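Local coordinates for protein SAM-dependent methyltransferase (Pyrococcus horikoshii, PDB 1WZN) that probably transfers a methyl group from S-adenosyl-L-methionine to an unspecified acceptor, and is seen here with the spent cofactor S-adenosyl-L-homocysteine bound, at residues K126-V131 against E220-K225; V140-F145 against R242-G247. All coordinates share one frame; numbering follows the deposited sequence.

Contact 2 is the more deeply buried: strands 140-145 and 242-247 pair antiparallel inside the seven-stranded sheet, and its chemistry is a ladder of backbone hydrogen bonds with a salt bridge at one end. Contact 1, itself mostly buried, lies farther out, its centre about 17 Å from that of the chain, against about 10 Å, where helix 121-134 meets the loop before strand 225-230; aromatic rings and aliphatic carbons do the work there. The two share one layer of packing, because F128, V131 and F223 of contact 1 rest on F141 and G247 of contact 2. F141 touches all three side chains, with F128 CE1 3.5 Å from F141 CE2.

Contact 1 of 2, residues K126-V131 against E220-K225; sequences KLFSKV and EKYFEK
The Y222 ring gives the largest single share of this contact, lying against the helix backbone between F128 and S129. Its CG sits anti to the carbonyl carbon; chi1 -56° puts the ring against the helix and chi2 -77° turns one face onto it, where S129 N stands 3.9 Å above the ring plane and toward the rim. CB of the preceding K221 lies over the rim of the opposite face. Two beta carbons meet ring carbons diagonally apart: F128 CB approaches Y222 CD2 at 3.5 Å, and S129 CB reaches Y222 CE1 at 3.6 Å.

Helix 121-134 lies over the central sheet of a Rossmann-like methyltransferase fold, and 220-225 links helix 212-219 to edge strand 225-230. The F128 ring swings away from the loop and packs on V215, L218 and A219 of helix 212-219.

F223 is the buried, mainly apolar part. V131 CG1 comes in at the edge of its ring, in plane, 3.9 Å from F223 CZ, while F128 CB lies 4.2 Å from F223 CE2. The one polar neighbour here is F128 O, 4.0 Å from F223 CZ. V131 also touches V109 of strand 106-111.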
ATOM      1  N   LYS A 126     -14.785  35.831   8.995  1.00 21.90           N
ATOM      2  CA  LYS A 126     -15.078  37.093   8.324  1.00 24.41           C
ATOM      3  C   LYS A 126     -16.068  36.850   7.191  1.00 21.85           C
ATOM      4  O   LYS A 126     -16.989  37.637   6.976  1.00 19.41           O
ATOM      5  CB  LYS A 126     -13.800  37.716   7.761  1.00 24.65           C
ATOM      6  CG  LYS A 126     -14.035  39.045   7.048  1.00 30.94           C
ATOM      7  CD  LYS A 126     -12.735  39.678   6.571  1.00 36.18           C
ATOM      8  CE  LYS A 126     -12.984  41.063   5.989  1.00 39.73           C
ATOM      9  NZ  LYS A 126     -11.725  41.717   5.515  1.00 42.58           N
ATOM     10  N   LEU A 127     -15.859  35.760   6.461  1.00 19.85           N
ATOM     11  CA  LEU A 127     -16.743  35.398   5.355  1.00 18.49           C
ATOM     12  C   LEU A 127     -18.166  35.142   5.844  1.00 18.28           C
ATOM     13  O   LEU A 127     -19.124  35.690   5.299  1.00 18.38           O
ATOM     14  CB  LEU A 127     -16.225  34.139   4.644  1.00 18.61           C
ATOM     15  CG  LEU A 127     -17.134  33.568   3.543  1.00 18.51           C
ATOM     16  CD1 LEU A 127     -17.312  34.600   2.432  1.00 18.79           C
ATOM     17  CD2 LEU A 127     -16.524  32.286   2.986  1.00 20.25           C
ATOM     18  N   PHE A 128     -18.304  34.295   6.858  1.00 16.11           N
ATOM     19  CA  PHE A 128     -19.615  33.965   7.399  1.00 17.18           C
ATOM     20  C   PHE A 128     -20.320  35.218   7.906  1.00 19.65           C
ATOM     21  O   PHE A 128     -21.537  35.349   7.778  1.00 19.15           O
ATOM     22  CB  PHE A 128     -19.505  32.950   8.546  1.00 18.50           C
ATOM     23  CG  PHE A 128     -19.055  31.572   8.118  1.00 19.90           C
ATOM     24  CD1 PHE A 128     -19.165  31.154   6.797  1.00 19.22           C
ATOM     25  CD2 PHE A 128     -18.555  30.676   9.057  1.00 21.28           C
ATOM     26  CE1 PHE A 128     -18.783  29.864   6.418  1.00 21.28           C
ATOM     27  CE2 PHE A 128     -18.173  29.390   8.689  1.00 21.74           C
ATOM     28  CZ  PHE A 128     -18.287  28.983   7.368  1.00 19.90           C
ATOM     29  N   SER A 129     -19.553  36.130   8.494  1.00 20.04           N
ATOM     30  CA  SER A 129     -20.119  37.371   9.009  1.00 22.65           C
ATOM     31  C   SER A 129     -20.678  38.214   7.858  1.00 21.71           C
ATOM     32  O   SER A 129     -21.779  38.763   7.960  1.00 22.34           O
ATOM     33  CB  SER A 129     -19.053  38.169   9.760  1.00 24.35           C
ATOM     34  OG  SER A 129     -19.636  39.292  10.395  1.00 29.75           O
ATOM     35  N   LYS A 130     -19.918  38.316   6.770  1.00 19.38           N
ATOM     36  CA  LYS A 130     -20.350  39.086   5.604  1.00 21.10           C
ATOM     37  C   LYS A 130     -21.552  38.433   4.923  1.00 20.42           C
ATOM     38  O   LYS A 130     -22.430  39.125   4.400  1.00 19.91           O
ATOM     39  CB  LYS A 130     -19.208  39.228   4.591  1.00 21.89           C
ATOM     40  CG  LYS A 130     -17.943  39.870   5.138  1.00 29.11           C
ATOM     41  CD  LYS A 130     -18.164  41.326   5.494  1.00 31.85           C
ATOM     42  CE  LYS A 130     -16.980  42.185   5.075  1.00 34.99           C
ATOM     43  NZ  LYS A 130     -17.410  43.554   4.682  1.00 39.44           N
ATOM     44  N   VAL A 131     -21.587  37.103   4.923  1.00 16.10           N
ATOM     45  CA  VAL A 131     -22.690  36.365   4.316  1.00 18.73           C
ATOM     46  C   VAL A 131     -23.971  36.619   5.109  1.00 20.46           C
ATOM     47  O   VAL A 131     -25.032  36.875   4.532  1.00 17.92           O
ATOM     48  CB  VAL A 131     -22.397  34.837   4.276  1.00 17.30           C
ATOM     49  CG1 VAL A 131     -23.663  34.068   3.935  1.00 16.32           C
ATOM     50  CG2 VAL A 131     -21.314  34.547   3.230  1.00 17.73           C
ATOM     51  N   GLU A 220     -22.301  28.687  13.506  1.00 27.42           N
ATOM     52  CA  GLU A 220     -23.362  28.949  14.480  1.00 29.46           C
ATOM     53  C   GLU A 220     -23.221  30.323  15.119  1.00 29.18           C
ATOM     54  O   GLU A 220     -24.165  30.846  15.704  1.00 31.40           O
ATOM     55  CB  GLU A 220     -23.380  27.871  15.570  1.00 30.30           C
ATOM     56  CG  GLU A 220     -23.710  26.481  15.048  1.00 33.89           C
ATOM     57  CD  GLU A 220     -23.824  25.443  16.153  1.00 35.94           C
ATOM     58  OE1 GLU A 220     -23.017  25.501  17.108  1.00 35.39           O
ATOM     59  OE2 GLU A 220     -24.709  24.566  16.053  1.00 35.50           O
ATOM     60  N   LYS A 221     -22.039  30.909  14.999  1.00 29.59           N
ATOM     61  CA  LYS A 221     -21.785  32.222  15.565  1.00 30.24           C
ATOM     62  C   LYS A 221     -22.415  33.330  14.711  1.00 30.80           C
ATOM     63  O   LYS A 221     -22.531  34.469  15.161  1.00 32.32           O
ATOM     64  CB  LYS A 221     -20.275  32.451  15.662  1.00 34.07           C
ATOM     65  CG  LYS A 221     -19.502  31.321  16.352  1.00 33.91           C
ATOM     66  CD  LYS A 221     -18.000  31.598  16.352  1.00 36.99           C
ATOM     67  CE  LYS A 221     -17.228  30.538  17.133  1.00 39.15           C
ATOM     68  NZ  LYS A 221     -17.654  30.467  18.563  1.00 41.46           N
ATOM     69  N   TYR A 222     -22.847  32.991  13.497  1.00 28.09           N
ATOM     70  CA  TYR A 222     -23.403  33.991  12.581  1.00 26.75           C
ATOM     71  C   TYR A 222     -24.805  33.727  12.037  1.00 26.16           C
ATOM     72  O   TYR A 222     -25.428  34.621  11.466  1.00 26.09           O
ATOM     73  CB  TYR A 222     -22.429  34.177  11.415  1.00 24.42           C
ATOM     74  CG  TYR A 222     -21.045  34.562  11.871  1.00 24.81           C
ATOM     75  CD1 TYR A 222     -20.765  35.862  12.285  1.00 24.62           C
ATOM     76  CD2 TYR A 222     -20.024  33.609  11.953  1.00 25.55           C
ATOM     77  CE1 TYR A 222     -19.514  36.207  12.770  1.00 26.50           C
ATOM     78  CE2 TYR A 222     -18.763  33.946  12.439  1.00 26.01           C
ATOM     79  CZ  TYR A 222     -18.516  35.246  12.846  1.00 27.78           C
ATOM     80  OH  TYR A 222     -17.276  35.594  13.332  1.00 28.85           O
ATOM     81  N   PHE A 223     -25.292  32.503  12.196  1.00 25.56           N
ATOM     82  CA  PHE A 223     -26.624  32.137  11.726  1.00 26.40           C
ATOM     83  C   PHE A 223     -27.410  31.593  12.906  1.00 28.84           C
ATOM     84  O   PHE A 223     -26.840  30.948  13.788  1.00 30.57           O
ATOM     85  CB  PHE A 223     -26.520  31.061  10.645  1.00 24.18           C
ATOM     86  CG  PHE A 223     -25.663  31.461   9.485  1.00 24.81           C
ATOM     87  CD1 PHE A 223     -26.193  32.209   8.439  1.00 21.77           C
ATOM     88  CD2 PHE A 223     -24.312  31.120   9.454  1.00 22.69           C
ATOM     89  CE1 PHE A 223     -25.391  32.614   7.376  1.00 20.59           C
ATOM     90  CE2 PHE A 223     -23.496  31.524   8.391  1.00 20.82           C
ATOM     91  CZ  PHE A 223     -24.038  32.272   7.353  1.00 23.38           C
ATOM     92  N   GLU A 224     -28.715  31.839  12.928  1.00 28.53           N
ATOM     93  CA  GLU A 224     -29.528  31.347  14.031  1.00 30.61           C
ATOM     94  C   GLU A 224     -29.453  29.834  14.128  1.00 30.01           C
ATOM     95  O   GLU A 224     -29.341  29.276  15.220  1.00 28.88           O
ATOM     96  CB  GLU A 224     -30.988  31.746  13.868  1.00 33.52           C
ATOM     97  CG  GLU A 224     -31.814  31.347  15.078  1.00 38.65           C
ATOM     98  CD  GLU A 224     -33.264  31.724  14.948  1.00 40.82           C
ATOM     99  OE1 GLU A 224     -33.917  31.242  13.999  1.00 42.77           O
ATOM    100  OE2 GLU A 224     -33.748  32.501  15.798  1.00 45.19           O
ATOM    101  N   LYS A 225     -29.530  29.172  12.981  1.00 27.83           N
ATOM    102  CA  LYS A 225     -29.464  27.722  12.952  1.00 29.20           C
ATOM    103  C   LYS A 225     -28.544  27.239  11.845  1.00 28.27           C
ATOM    104  O   LYS A 225     -28.520  27.801  10.747  1.00 25.91           O
ATOM    105  CB  LYS A 225     -30.857  27.126  12.756  1.00 31.95           C
ATOM    106  CG  LYS A 225     -30.868  25.610  12.814  1.00 38.02           C
ATOM    107  CD  LYS A 225     -32.268  25.054  12.963  1.00 41.17           C
ATOM    108  CE  LYS A 225     -32.212  23.557  13.213  1.00 43.79           C
ATOM    109  NZ  LYS A 225     -31.338  23.236  14.380  1.00 46.49           N
TER

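Contact 2 of 2, residues V140-F145 against R242-G247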
ATOM      1  N   VAL A 140     -30.962  31.676   3.391  1.00 16.94           N
ATOM      2  CA  VAL A 140     -29.994  30.622   3.684  1.00 16.39           C
ATOM      3  C   VAL A 140     -28.639  30.721   2.991  1.00 17.81           C
ATOM      4  O   VAL A 140     -28.522  31.246   1.880  1.00 15.91           O
ATOM      5  CB  VAL A 140     -30.576  29.216   3.354  1.00 17.16           C
ATOM      6  CG1 VAL A 140     -31.821  28.954   4.192  1.00 20.06           C
ATOM      7  CG2 VAL A 140     -30.912  29.110   1.864  1.00 18.15           C
ATOM      8  N   PHE A 141     -27.616  30.210   3.673  1.00 15.89           N
ATOM      9  CA  PHE A 141     -26.255  30.152   3.139  1.00 16.06           C
ATOM     10  C   PHE A 141     -26.001  28.656   2.953  1.00 16.33           C
ATOM     11  O   PHE A 141     -26.287  27.861   3.857  1.00 16.99           O
ATOM     12  CB  PHE A 141     -25.242  30.737   4.136  1.00 15.83           C
ATOM     13  CG  PHE A 141     -23.804  30.427   3.794  1.00 14.97           C
ATOM     14  CD1 PHE A 141     -23.270  30.790   2.559  1.00 18.05           C
ATOM     15  CD2 PHE A 141     -22.987  29.768   4.708  1.00 18.09           C
ATOM     16  CE1 PHE A 141     -21.939  30.499   2.239  1.00 17.84           C
ATOM     17  CE2 PHE A 141     -21.655  29.472   4.398  1.00 20.30           C
ATOM     18  CZ  PHE A 141     -21.133  29.837   3.166  1.00 18.38           C
ATOM     19  N   ILE A 142     -25.499  28.273   1.781  1.00 15.29           N
ATOM     20  CA  ILE A 142     -25.229  26.866   1.471  1.00 14.10           C
ATOM     21  C   ILE A 142     -23.826  26.725   0.887  1.00 14.98           C
ATOM     22  O   ILE A 142     -23.466  27.427  -0.056  1.00 13.15           O
ATOM     23  CB  ILE A 142     -26.232  26.318   0.417  1.00 15.72           C
ATOM     24  CG1 ILE A 142     -27.670  26.459   0.919  1.00 17.37           C
ATOM     25  CG2 ILE A 142     -25.939  24.851   0.116  1.00 14.25           C
ATOM     26  CD1 ILE A 142     -28.715  26.215  -0.166  1.00 16.75           C
ATOM     27  N   THR A 143     -23.028  25.820   1.446  1.00 15.51           N
ATOM     28  CA  THR A 143     -21.683  25.608   0.925  1.00 14.55           C
ATOM     29  C   THR A 143     -21.288  24.153   1.141  1.00 14.72           C
ATOM     30  O   THR A 143     -21.638  23.562   2.159  1.00 14.50           O
ATOM     31  CB  THR A 143     -20.654  26.551   1.610  1.00 14.83           C
ATOM     32  OG1 THR A 143     -19.435  26.547   0.858  1.00 16.76           O
ATOM     33  CG2 THR A 143     -20.365  26.106   3.045  1.00 15.80           C
ATOM     34  N   ASP A 144     -20.570  23.578   0.180  1.00 14.41           N
ATOM     35  CA  ASP A 144     -20.147  22.184   0.281  1.00 15.67           C
ATOM     36  C   ASP A 144     -18.637  22.034   0.346  1.00 15.94           C
ATOM     37  O   ASP A 144     -17.894  22.827  -0.224  1.00 17.73           O
ATOM     38  CB  ASP A 144     -20.673  21.372  -0.915  1.00 16.96           C
ATOM     39  CG  ASP A 144     -20.092  21.839  -2.240  1.00 18.36           C
ATOM     40  OD1 ASP A 144     -20.323  23.007  -2.607  1.00 19.51           O
ATOM     41  OD2 ASP A 144     -19.402  21.043  -2.920  1.00 18.14           O
ATOM     42  N   PHE A 145     -18.182  21.003   1.046  1.00 17.86           N
ATOM     43  CA  PHE A 145     -16.756  20.742   1.154  1.00 19.85           C
ATOM     44  C   PHE A 145     -16.563  19.248   1.372  1.00 20.88           C
ATOM     45  O   PHE A 145     -17.466  18.558   1.847  1.00 18.73           O
ATOM     46  CB  PHE A 145     -16.127  21.583   2.274  1.00 22.79           C
ATOM     47  CG  PHE A 145     -16.740  21.366   3.620  1.00 25.43           C
ATOM     48  CD1 PHE A 145     -16.072  20.625   4.589  1.00 30.13           C
ATOM     49  CD2 PHE A 145     -17.980  21.907   3.926  1.00 28.33           C
ATOM     50  CE1 PHE A 145     -16.636  20.427   5.846  1.00 29.57           C
ATOM     51  CE2 PHE A 145     -18.552  21.716   5.175  1.00 30.08           C
ATOM     52  CZ  PHE A 145     -17.878  20.973   6.139  1.00 31.26           C
ATOM     53  N   ARG A 242     -18.916  13.843   1.461  1.00 26.06           N
ATOM     54  CA  ARG A 242     -18.986  15.238   1.034  1.00 25.36           C
ATOM     55  C   ARG A 242     -20.038  15.873   1.932  1.00 22.81           C
ATOM     56  O   ARG A 242     -21.101  15.301   2.157  1.00 23.15           O
ATOM     57  CB  ARG A 242     -19.371  15.381  -0.439  1.00 28.90           C
ATOM     58  CG  ARG A 242     -19.374  16.846  -0.895  1.00 32.16           C
ATOM     59  CD  ARG A 242     -19.111  16.977  -2.387  1.00 36.54           C
ATOM     60  NE  ARG A 242     -20.175  16.390  -3.193  1.00 38.36           N
ATOM     61  CZ  ARG A 242     -21.120  17.091  -3.812  1.00 38.60           C
ATOM     62  NH1 ARG A 242     -21.134  18.415  -3.722  1.00 37.90           N
ATOM     63  NH2 ARG A 242     -22.046  16.465  -4.527  1.00 35.60           N
ATOM     64  N   TYR A 243     -19.733  17.050   2.458  1.00 21.41           N
ATOM     65  CA  TYR A 243     -20.645  17.702   3.380  1.00 19.70           C
ATOM     66  C   TYR A 243     -21.199  19.020   2.888  1.00 20.68           C
ATOM     67  O   TYR A 243     -20.600  19.691   2.047  1.00 21.08           O
ATOM     68  CB  TYR A 243     -19.927  17.927   4.709  1.00 19.54           C
ATOM     69  CG  TYR A 243     -19.173  16.696   5.149  1.00 21.01           C
ATOM     70  CD1 TYR A 243     -19.854  15.533   5.484  1.00 21.29           C
ATOM     71  CD2 TYR A 243     -17.780  16.672   5.138  1.00 21.87           C
ATOM     72  CE1 TYR A 243     -19.167  14.357   5.793  1.00 24.65           C
ATOM     73  CE2 TYR A 243     -17.079  15.501   5.444  1.00 24.51           C
ATOM     74  CZ  TYR A 243     -17.783  14.348   5.764  1.00 24.44           C
ATOM     75  OH  TYR A 243     -17.108  13.177   6.019  1.00 25.33           O
ATOM     76  N   TRP A 244     -22.357  19.371   3.429  1.00 19.15           N
ATOM     77  CA  TRP A 244     -23.012  20.626   3.111  1.00 19.98           C
ATOM     78  C   TRP A 244     -23.345  21.313   4.416  1.00 19.48           C
ATOM     79  O   TRP A 244     -23.921  20.699   5.314  1.00 23.34           O
ATOM     80  CB  TRP A 244     -24.313  20.398   2.348  1.00 19.01           C
ATOM     81  CG  TRP A 244     -24.127  19.796   1.011  1.00 21.66           C
ATOM     82  CD1 TRP A 244     -23.939  18.474   0.723  1.00 20.66           C
ATOM     83  CD2 TRP A 244     -24.090  20.491  -0.234  1.00 22.52           C
ATOM     84  NE1 TRP A 244     -23.790  18.304  -0.634  1.00 22.52           N
ATOM     85  CE2 TRP A 244     -23.878  19.527  -1.246  1.00 22.58           C
ATOM     86  CE3 TRP A 244     -24.214  21.838  -0.598  1.00 23.22           C
ATOM     87  CZ2 TRP A 244     -23.788  19.867  -2.598  1.00 24.41           C
ATOM     88  CZ3 TRP A 244     -24.122  22.175  -1.946  1.00 24.19           C
ATOM     89  CH2 TRP A 244     -23.912  21.193  -2.926  1.00 23.25           C
ATOM     90  N   ILE A 245     -22.956  22.576   4.530  1.00 19.09           N
ATOM     91  CA  ILE A 245     -23.276  23.360   5.707  1.00 20.56           C
ATOM     92  C   ILE A 245     -24.369  24.318   5.249  1.00 20.14           C
ATOM     93  O   ILE A 245     -24.228  24.985   4.224  1.00 17.36           O
ATOM     94  CB  ILE A 245     -22.068  24.173   6.213  1.00 23.27           C
ATOM     95  CG1 ILE A 245     -20.990  23.226   6.754  1.00 27.28           C
ATOM     96  CG2 ILE A 245     -22.513  25.140   7.301  1.00 27.46           C
ATOM     97  CD1 ILE A 245     -21.425  22.406   7.949  1.00 29.23           C
ATOM     98  N   VAL A 246     -25.468  24.354   5.989  1.00 19.22           N
ATOM     99  CA  VAL A 246     -26.575  25.234   5.660  1.00 18.82           C
ATOM    100  C   VAL A 246     -26.818  26.166   6.834  1.00 20.34           C
ATOM    101  O   VAL A 246     -27.112  25.721   7.946  1.00 21.43           O
ATOM    102  CB  VAL A 246     -27.863  24.432   5.369  1.00 19.32           C
ATOM    103  CG1 VAL A 246     -29.036  25.388   5.137  1.00 18.65           C
ATOM    104  CG2 VAL A 246     -27.647  23.536   4.158  1.00 18.00           C
ATOM    105  N   GLY A 247     -26.659  27.460   6.587  1.00 18.23           N
ATOM    106  CA  GLY A 247     -26.879  28.442   7.631  1.00 19.90           C
ATOM    107  C   GLY A 247     -28.197  29.142   7.367  1.00 21.69           C
ATOM    108  O   GLY A 247     -28.430  29.622   6.256  1.00 18.69           O
TER
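D144 holds CG in the crowded position between its backbone N and carbonyl carbon (chi1 64°), while W244, opposite it in a non-hydrogen-bonded pair, has CG anti to the carbonyl carbon. The two side chains therefore run side by side, and D144 CB sits over the centre of the indole six-membered ring, 3.4 Å from its centroid, a close CH-pi contact. I142 CG2 meets the same ring at its edge, 3.5 Å from W244 CE3. R242, bent at chi3, brings NH1 to D144 OD2 at 3.2 Å for a salt bridge; the nitrogen arrives from above the carboxylate plane, and the bond is well off straight (141° at the hydrogen). D144 OD1 accepts from F113 N, and R242 NH2 has a second salt bridge to E26, so both charges are shared.

In the seven-stranded sheet of class I methyltransferases, 242-248 is the one reversed strand, inserted between 139-146 and 225-230; 139-146 in turn runs parallel to 106-111. Six backbone bonds join 140-145 to 242-247, through the pairs F141-G247, T143-I245 and F145-Y243; the straightest is Y243 N to F145 O, 2.8 Å.

An alanine in place of D144 would lose the carboxylate, and so would probably leave R242 NH1 and F113 N without this acceptor, at a side chain that lies about 6 Å from the bound S-adenosyl-L-homocysteine.

On the sheet face of T143 and I245, F145 also takes the crowded rotamer (chi1 58°), which swings its ring across strand 242-247. Y243 CB lies over one face of that ring, and I245 CG1 presses on its edge, 3.3 Å from F145 CE2.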